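Long-range contacts in DUF4442 domain-containing protein (Pseudomonas aeruginosa, PDB 1YOC), which is of unknown function but has a hotdog fold related to PaaI-type thioesterases, so it may act on acyl thioesters: residues Met7-Gln11 with Phe36-Arg40; Tyr28-Pro34 with Asn68-Leu72; Gly85-Arg91 with Thr141-Ala147. All coordinates share one frame. Residues are numbered along the deposited sequence.

Interaction 1 (Met7-Gln11 with Phe36-Arg40); sequences MQMYQ and FVELR
In this hotdog-fold subunit the N-terminal helix packs obliquely, roughly antiparallel, against strand 35-40, an outermost strand of the sheet within this chain. Residues 7-11 form a helical turn, with Gln11 N bonded to Met7 O at 2.9 Å. Its axis passes 9.4 Å from that of residues 38-40, at 142° between directions. Gln11 sits by Phe36 (CA-CA 6.3 Å) and Gln8 by Leu39 (6.8 Å). Phe36, chi1 m, points toward the helix. Phe36 CE2 is 3.6 Å from Met7 CG, and Met7 SD lies 5.0 Å from the centroid of the Phe36 ring, an oblique Met-aromatic contact. Phe36 O is 3.5 Å from Gln11 CG. Met7, rotamer mmt, ends away from the strand, among Leu72 and helix 15-25. At Val37 the chain turns a corner; Val37 and Glu38 both face Glu45 in a classic beta bulge. Glu38 points away from the helix and takes Arg40 NE on its OE2 at 2.5 Å, a salt bridge. Leu39, rotamer tp, points back to the helix, its CD2 3.7 Å from Met7 CB and 3.3 Å from Gln8 CG. Gln8, chi1 m and chi2 t, extends over Leu39 and donates from NE2 to Leu39 O at 3.1 Å.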
# COMPACT_ATOMS: atom_id res chain seq x y z
N MET B 7 -20.01 -4.95 -0.96
CA MET B 7 -19.33 -5.62 0.14
C MET B 7 -20.33 -6.25 1.10
O MET B 7 -20.18 -7.40 1.51
CB MET B 7 -18.43 -4.65 0.92
CG MET B 7 -17.29 -4.02 0.11
SD MET B 7 -16.20 -5.19 -0.74
CE MET B 7 -15.22 -3.95 -1.78
N GLN B 8 -21.36 -5.50 1.46
CA GLN B 8 -22.32 -6.02 2.42
C GLN B 8 -23.10 -7.19 1.87
O GLN B 8 -23.22 -8.23 2.53
CB GLN B 8 -23.26 -4.90 2.86
CG GLN B 8 -22.53 -3.80 3.62
CD GLN B 8 -23.39 -2.59 3.96
OE1 GLN B 8 -24.00 -1.95 3.08
NE2 GLN B 8 -23.42 -2.24 5.25
N MET B 9 -23.63 -7.01 0.67
CA MET B 9 -24.40 -8.07 0.03
C MET B 9 -23.64 -9.40 0.04
O MET B 9 -24.19 -10.45 0.40
CB MET B 9 -24.77 -7.65 -1.40
CG MET B 9 -25.50 -8.69 -2.21
SD MET B 9 -25.70 -8.28 -4.00
CE MET B 9 -25.79 -10.02 -4.64
N TYR B 10 -22.37 -9.37 -0.33
CA TYR B 10 -21.64 -10.61 -0.39
C TYR B 10 -21.06 -11.08 0.95
O TYR B 10 -20.82 -12.26 1.12
CB TYR B 10 -20.55 -10.52 -1.45
CG TYR B 10 -21.11 -10.58 -2.86
CD1 TYR B 10 -21.60 -9.44 -3.50
CD2 TYR B 10 -21.19 -11.81 -3.54
CE1 TYR B 10 -22.19 -9.52 -4.79
CE2 TYR B 10 -21.76 -11.89 -4.82
CZ TYR B 10 -22.26 -10.75 -5.43
OH TYR B 10 -22.89 -10.86 -6.67
N GLN B 11 -20.83 -10.17 1.89
CA GLN B 11 -20.30 -10.61 3.19
C GLN B 11 -21.40 -11.51 3.78
O GLN B 11 -21.14 -12.58 4.36
CB GLN B 11 -20.04 -9.41 4.09
CG GLN B 11 -19.69 -9.80 5.52
CD GLN B 11 -20.27 -8.81 6.52
OE1 GLN B 11 -20.71 -7.71 6.14
NE2 GLN B 11 -20.24 -9.18 7.80
N PHE B 36 -14.92 -9.17 5.40
CA PHE B 36 -15.41 -8.15 6.33
C PHE B 36 -16.00 -8.89 7.53
O PHE B 36 -16.71 -9.92 7.36
CB PHE B 36 -16.54 -7.32 5.73
CG PHE B 36 -16.07 -6.13 4.97
CD1 PHE B 36 -15.95 -4.88 5.59
CD2 PHE B 36 -15.72 -6.24 3.63
CE1 PHE B 36 -15.47 -3.76 4.86
CE2 PHE B 36 -15.26 -5.16 2.92
CZ PHE B 36 -15.13 -3.91 3.53
N VAL B 37 -15.72 -8.37 8.73
CA VAL B 37 -16.28 -8.90 9.98
C VAL B 37 -17.52 -8.04 10.22
O VAL B 37 -18.60 -8.54 10.62
CB VAL B 37 -15.33 -8.70 11.19
CG1 VAL B 37 -16.04 -9.13 12.51
CG2 VAL B 37 -14.09 -9.49 10.98
N GLU B 38 -17.39 -6.74 9.99
CA GLU B 38 -18.53 -5.85 10.16
C GLU B 38 -18.46 -4.65 9.24
O GLU B 38 -17.37 -4.14 8.97
CB GLU B 38 -18.63 -5.34 11.60
CG GLU B 38 -19.99 -4.69 11.85
CD GLU B 38 -20.21 -4.24 13.31
OE1 GLU B 38 -19.49 -4.74 14.21
OE2 GLU B 38 -21.10 -3.40 13.54
N LEU B 39 -19.61 -4.19 8.78
CA LEU B 39 -19.63 -3.02 7.92
C LEU B 39 -20.98 -2.33 8.09
O LEU B 39 -22.02 -2.95 7.91
CB LEU B 39 -19.45 -3.44 6.45
CG LEU B 39 -19.52 -2.30 5.43
CD1 LEU B 39 -18.42 -1.27 5.69
CD2 LEU B 39 -19.40 -2.83 4.00
N ARG B 40 -20.95 -1.06 8.46
CA ARG B 40 -22.17 -0.28 8.62
C ARG B 40 -21.72 1.18 8.60
O ARG B 40 -20.53 1.47 8.63
CB ARG B 40 -22.85 -0.61 9.96
CG ARG B 40 -22.00 -0.29 11.20
CD ARG B 40 -22.69 -0.80 12.49
NE ARG B 40 -21.72 -0.96 13.58
CZ ARG B 40 -21.28 0.04 14.33
NH1 ARG B 40 -21.74 1.27 14.12
NH2 ARG B 40 -20.37 -0.18 15.28

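Interaction 2 (Tyr28-Pro34 with Asn68-Leu72); sequences YFASIAP and NAAEL
Residues 28-31 have helical backbone angles without regular bonding; the turns are held by i+3 to i bonds, such as Ile32 N to Phe29 O at 3.1 Å. Ala33 takes positive phi and psi (48/59), and Pro34 leads toward strand 35-40. Residues 68-72 lie in helix 63-81, Leu72 N bonded to Asn68 O at 3.0 Å. Nearest CA pairs are Phe29-Asn68 at 6.8 Å and Pro34-Ala69 at 7.3 Å. The main bump, the Phe29 ring (chi1 m), fits among Asn68, Glu71 and Leu72. Leu72, rotamer tp, covers one face: its CD1 is 3.8 Å from the Phe29 ring centroid (CH-pi), its CB 3.5 Å from Phe29 CE1. Glu71 CG meets the ring edge, 3.9 Å from Phe29 CZ. Ile32, rotamer pt, pushes CD1 toward Ala69, 3.9 Å from its CB. Pro34 CG rests 3.6 Å from Leu72 CD2. The Asn68 side chain points toward the loop and packs beside both Phe29 and Ile32, its CB 4.0 Å from Ile32 CD1. Tyr28 OH bonds to Ser31 OG of the second subunit, whose His62 meets the Phe29 ring edge-to-face. The loop is packed on the central helix of a hotdog fold and takes part in the interface with the second subunit.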
# COMPACT_ATOMS: atom_id res chain seq x y z
N TYR B 28 -7.52 -5.63 -7.09
CA TYR B 28 -6.34 -5.62 -6.26
C TYR B 28 -6.59 -5.98 -4.79
O TYR B 28 -5.67 -6.41 -4.12
CB TYR B 28 -5.54 -4.30 -6.41
CG TYR B 28 -4.12 -4.46 -5.93
CD1 TYR B 28 -3.25 -5.39 -6.52
CD2 TYR B 28 -3.65 -3.71 -4.82
CE1 TYR B 28 -1.95 -5.58 -6.01
CE2 TYR B 28 -2.36 -3.89 -4.32
CZ TYR B 28 -1.53 -4.81 -4.91
OH TYR B 28 -0.31 -5.01 -4.36
N PHE B 29 -7.80 -5.79 -4.28
CA PHE B 29 -8.06 -6.18 -2.89
C PHE B 29 -7.91 -7.70 -2.70
O PHE B 29 -7.56 -8.17 -1.62
CB PHE B 29 -9.44 -5.71 -2.46
CG PHE B 29 -9.50 -4.24 -2.13
CD1 PHE B 29 -8.57 -3.66 -1.26
CD2 PHE B 29 -10.50 -3.44 -2.67
CE1 PHE B 29 -8.67 -2.30 -0.91
CE2 PHE B 29 -10.60 -2.10 -2.32
CZ PHE B 29 -9.68 -1.54 -1.44
N ALA B 30 -8.13 -8.45 -3.77
CA ALA B 30 -8.00 -9.91 -3.74
C ALA B 30 -6.58 -10.35 -3.41
O ALA B 30 -6.36 -11.46 -2.93
CB ALA B 30 -8.45 -10.52 -5.12
N SER B 31 -5.60 -9.47 -3.64
CA SER B 31 -4.21 -9.80 -3.36
C SER B 31 -4.01 -10.09 -1.87
O SER B 31 -3.03 -10.74 -1.51
CB SER B 31 -3.23 -8.68 -3.79
OG SER B 31 -3.45 -7.45 -3.08
N ILE B 32 -4.91 -9.61 -1.00
CA ILE B 32 -4.77 -9.98 0.42
C ILE B 32 -5.88 -10.94 0.89
O ILE B 32 -5.89 -11.33 2.05
CB ILE B 32 -4.71 -8.76 1.38
CG1 ILE B 32 -6.00 -7.92 1.30
CG2 ILE B 32 -3.50 -7.86 1.02
CD1 ILE B 32 -6.07 -6.84 2.43
N ALA B 33 -6.79 -11.33 -0.01
CA ALA B 33 -7.89 -12.28 0.32
C ALA B 33 -8.61 -11.86 1.60
O ALA B 33 -8.70 -12.61 2.56
CB ALA B 33 -7.31 -13.71 0.48
N PRO B 34 -9.16 -10.65 1.62
CA PRO B 34 -9.85 -10.14 2.81
C PRO B 34 -11.30 -10.60 3.00
O PRO B 34 -11.92 -11.16 2.09
CB PRO B 34 -9.77 -8.63 2.60
CG PRO B 34 -10.08 -8.53 1.06
CD PRO B 34 -9.39 -9.76 0.45
N ASN B 68 -3.30 -2.14 2.34
CA ASN B 68 -4.44 -2.56 1.53
C ASN B 68 -5.69 -2.83 2.37
O ASN B 68 -6.83 -2.46 1.99
CB ASN B 68 -4.06 -3.81 0.73
CG ASN B 68 -4.72 -3.84 -0.68
OD1 ASN B 68 -4.56 -4.84 -1.40
ND2 ASN B 68 -5.42 -2.77 -1.07
N ALA B 69 -5.51 -3.48 3.53
CA ALA B 69 -6.63 -3.76 4.41
C ALA B 69 -7.22 -2.42 4.92
O ALA B 69 -8.44 -2.26 5.05
CB ALA B 69 -6.15 -4.60 5.66
N ALA B 70 -6.33 -1.47 5.22
CA ALA B 70 -6.77 -0.16 5.73
C ALA B 70 -7.58 0.58 4.68
O ALA B 70 -8.64 1.16 4.97
CB ALA B 70 -5.54 0.68 6.14
N GLU B 71 -7.10 0.53 3.45
CA GLU B 71 -7.80 1.19 2.35
C GLU B 71 -9.20 0.55 2.18
O GLU B 71 -10.19 1.24 1.92
CB GLU B 71 -7.01 0.99 1.07
CG GLU B 71 -7.71 1.50 -0.13
CD GLU B 71 -7.40 2.95 -0.41
OE1 GLU B 71 -7.11 3.72 0.56
OE2 GLU B 71 -7.47 3.28 -1.62
N LEU B 72 -9.27 -0.77 2.30
CA LEU B 72 -10.55 -1.47 2.13
C LEU B 72 -11.53 -1.06 3.23
O LEU B 72 -12.69 -0.76 2.97
CB LEU B 72 -10.33 -2.98 2.15
CG LEU B 72 -11.62 -3.82 2.06
CD1 LEU B 72 -12.36 -3.62 0.75
CD2 LEU B 72 -11.19 -5.30 2.23

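Interaction 3 (Gly85-Arg91 with Thr141-Ala147); sequences GHRWIPR and TMYVSQA
Trp88, Pro90, Met142 and Val144 share the apolar face of two antiparallel strands. Met142, rotamer mmt, puts SD 3.7 Å from Pro90 CG and 3.9 Å from Trp88 CE3. Met142 SD is 5.1 Å from the centroid of the Trp88 six-membered ring, an oblique Met-aromatic contact. Trp88, chi1 p, has its CB 4.2 Å from Val144 CG2, and its NE1 bonds to Asp79. Trp88 and Met142 pack this face on helix 63-81. The strand axes approach to 4.4 Å, at 151° between directions. Trp88-Val144 and Pro90-Met142 are non-hydrogen-bonded pairs. Hydrogen-bonded pairs alternate with them. Ile89 N reaches Tyr143 O at 3.0 Å and Tyr143 N reaches Ile89 O at 2.7 Å. Arg87 N meets Ser145 O at 2.8 Å, with Ser145 N on Arg87 O at 3.0 Å. Arg91 N bonds to Thr141 O at 2.8 Å. On the other face Ile89 CG2 is 3.9 Å from Tyr143 CB. A water there donates to Tyr143 O at 2.7 Å. At the polar end Ala147 N bonds to Gly85 O at 3.2 Å, and Arg87 NH1 forms a long salt bridge, 3.9 Å, to the C-terminal Ala147 OXT. Arg91 makes backbone hydrogen bonds to the second subunit. The strand after the central helix pairs with the last strand, forming the outermost pair of the hotdog sheet within this chain, where the second subunit adjoins at Arg91.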
# COMPACT_ATOMS: atom_id res chain seq x y z
N GLY B 85 -25.96 11.80 -1.90
CA GLY B 85 -25.67 12.88 -2.83
C GLY B 85 -24.22 13.37 -2.80
O GLY B 85 -23.85 14.27 -3.54
N HIS B 86 -23.38 12.77 -1.96
CA HIS B 86 -21.98 13.19 -1.89
C HIS B 86 -21.12 12.16 -2.57
O HIS B 86 -21.52 11.03 -2.79
CB HIS B 86 -21.54 13.32 -0.41
CG HIS B 86 -22.12 14.51 0.30
ND1 HIS B 86 -23.07 15.34 -0.25
CD2 HIS B 86 -21.84 15.02 1.53
CE1 HIS B 86 -23.35 16.32 0.59
NE2 HIS B 86 -22.62 16.15 1.68
N ARG B 87 -19.90 12.54 -2.92
CA ARG B 87 -18.99 11.57 -3.51
C ARG B 87 -17.67 11.67 -2.73
O ARG B 87 -17.44 12.64 -2.04
CB ARG B 87 -18.79 11.86 -5.00
CG ARG B 87 -17.79 12.92 -5.35
CD ARG B 87 -17.71 13.11 -6.91
NE ARG B 87 -17.37 11.89 -7.65
CZ ARG B 87 -18.26 10.97 -8.06
NH1 ARG B 87 -19.56 11.13 -7.82
NH2 ARG B 87 -17.85 9.89 -8.71
N TRP B 88 -16.85 10.64 -2.79
CA TRP B 88 -15.59 10.66 -2.05
C TRP B 88 -14.45 10.15 -2.91
O TRP B 88 -14.64 9.32 -3.82
CB TRP B 88 -15.68 9.74 -0.80
CG TRP B 88 -16.01 8.29 -1.14
CD1 TRP B 88 -17.27 7.76 -1.44
CD2 TRP B 88 -15.10 7.19 -1.24
NE1 TRP B 88 -17.17 6.43 -1.72
CE2 TRP B 88 -15.86 6.04 -1.60
CE3 TRP B 88 -13.72 7.05 -1.04
CZ2 TRP B 88 -15.28 4.77 -1.78
CZ3 TRP B 88 -13.13 5.78 -1.22
CH2 TRP B 88 -13.91 4.67 -1.59
N ILE B 89 -13.26 10.65 -2.59
CA ILE B 89 -12.05 10.21 -3.28
C ILE B 89 -10.89 10.31 -2.28
O ILE B 89 -10.74 11.32 -1.60
CB ILE B 89 -11.78 11.11 -4.57
CG1 ILE B 89 -10.57 10.59 -5.32
CG2 ILE B 89 -11.46 12.52 -4.21
CD1 ILE B 89 -10.62 9.09 -5.46
N PRO B 90 -10.10 9.23 -2.15
CA PRO B 90 -8.97 9.28 -1.22
C PRO B 90 -7.95 10.23 -1.83
O PRO B 90 -7.69 10.18 -3.04
CB PRO B 90 -8.41 7.86 -1.24
CG PRO B 90 -9.58 7.02 -1.62
CD PRO B 90 -10.28 7.86 -2.68
N ARG B 91 -7.37 11.09 -1.00
CA ARG B 91 -6.36 12.04 -1.49
C ARG B 91 -5.03 11.90 -0.78
O ARG B 91 -4.03 12.39 -1.26
CB ARG B 91 -6.86 13.49 -1.34
CG ARG B 91 -7.88 13.86 -2.37
CD ARG B 91 -7.18 13.98 -3.74
NE ARG B 91 -8.13 14.36 -4.77
CZ ARG B 91 -8.05 14.00 -6.06
NH1 ARG B 91 -7.05 13.22 -6.49
NH2 ARG B 91 -9.00 14.37 -6.91
N THR B 141 -7.15 10.30 4.27
CA THR B 141 -7.89 11.52 4.06
C THR B 141 -8.72 11.38 2.80
O THR B 141 -8.19 11.14 1.71
CB THR B 141 -6.94 12.72 3.91
OG1 THR B 141 -6.20 12.85 5.14
CG2 THR B 141 -7.73 14.01 3.67
N MET B 142 -10.03 11.46 3.00
CA MET B 142 -11.01 11.36 1.93
C MET B 142 -11.50 12.76 1.59
O MET B 142 -11.86 13.53 2.50
CB MET B 142 -12.23 10.56 2.41
CG MET B 142 -11.90 9.18 2.91
SD MET B 142 -11.08 8.18 1.61
CE MET B 142 -11.12 6.56 2.39
N TYR B 143 -11.48 13.12 0.30
CA TYR B 143 -12.03 14.44 -0.07
C TYR B 143 -13.49 14.17 -0.46
O TYR B 143 -13.77 13.40 -1.39
CB TYR B 143 -11.32 15.07 -1.26
CG TYR B 143 -11.92 16.44 -1.54
CD1 TYR B 143 -11.67 17.49 -0.67
CD2 TYR B 143 -12.75 16.67 -2.64
CE1 TYR B 143 -12.23 18.78 -0.91
CE2 TYR B 143 -13.32 17.94 -2.87
CZ TYR B 143 -13.04 18.98 -2.00
OH TYR B 143 -13.50 20.30 -2.22
N VAL B 144 -14.42 14.80 0.26
CA VAL B 144 -15.84 14.54 0.05
C VAL B 144 -16.46 15.79 -0.52
O VAL B 144 -16.23 16.88 -0.03
CB VAL B 144 -16.53 14.18 1.40
CG1 VAL B 144 -18.06 13.99 1.19
CG2 VAL B 144 -15.91 12.91 1.98
N SER B 145 -17.26 15.61 -1.56
CA SER B 145 -17.91 16.76 -2.18
C SER B 145 -19.36 16.45 -2.60
O SER B 145 -19.69 15.30 -2.92
CB SER B 145 -17.10 17.18 -3.40
OG SER B 145 -17.09 16.13 -4.37
N GLN B 146 -20.22 17.47 -2.55
CA GLN B 146 -21.61 17.31 -3.00
C GLN B 146 -21.37 17.21 -4.49
O GLN B 146 -20.85 18.15 -5.10
CB GLN B 146 -22.46 18.54 -2.72
CG GLN B 146 -23.97 18.39 -3.09
CD GLN B 146 -24.35 18.83 -4.53
OE1 GLN B 146 -25.52 19.18 -4.79
NE2 GLN B 146 -23.38 18.81 -5.47
N ALA B 147 -21.73 16.08 -5.08
CA ALA B 147 -21.49 15.89 -6.50
C ALA B 147 -22.27 14.70 -7.04
O ALA B 147 -22.91 14.86 -8.10
CB ALA B 147 -19.99 15.71 -6.74
OXT ALA B 147 -22.20 13.62 -6.40
O HOH W 1 -15.03 13.94 -3.67

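In the fold
Interaction 2 is buried, interaction 1 is partly buried, and interaction 3 lies at the surface. Helix 63-81 supplies one side of interaction 2 and packs against side chains of interactions 1 and 3. Interactions 1 and 2 touch: Leu72 CG is 3.8 Å from Phe36 CZ, and Leu72 CD1 is 3.8 Å from Met7 CE. Interaction 2 meets interaction 3 more loosely, Glu71 OE2 lying 4.3 Å from Pro90 CG. Interactions 1 and 3 do not touch, but both reach the same sheet, at its outermost strands within the chain. Interaction 2 is mainly apolar, interaction 1 adds a side-chain bond to a strand carbonyl, and interaction 3 rests on a backbone ladder. Interactions 2 and 3 touch the second subunit.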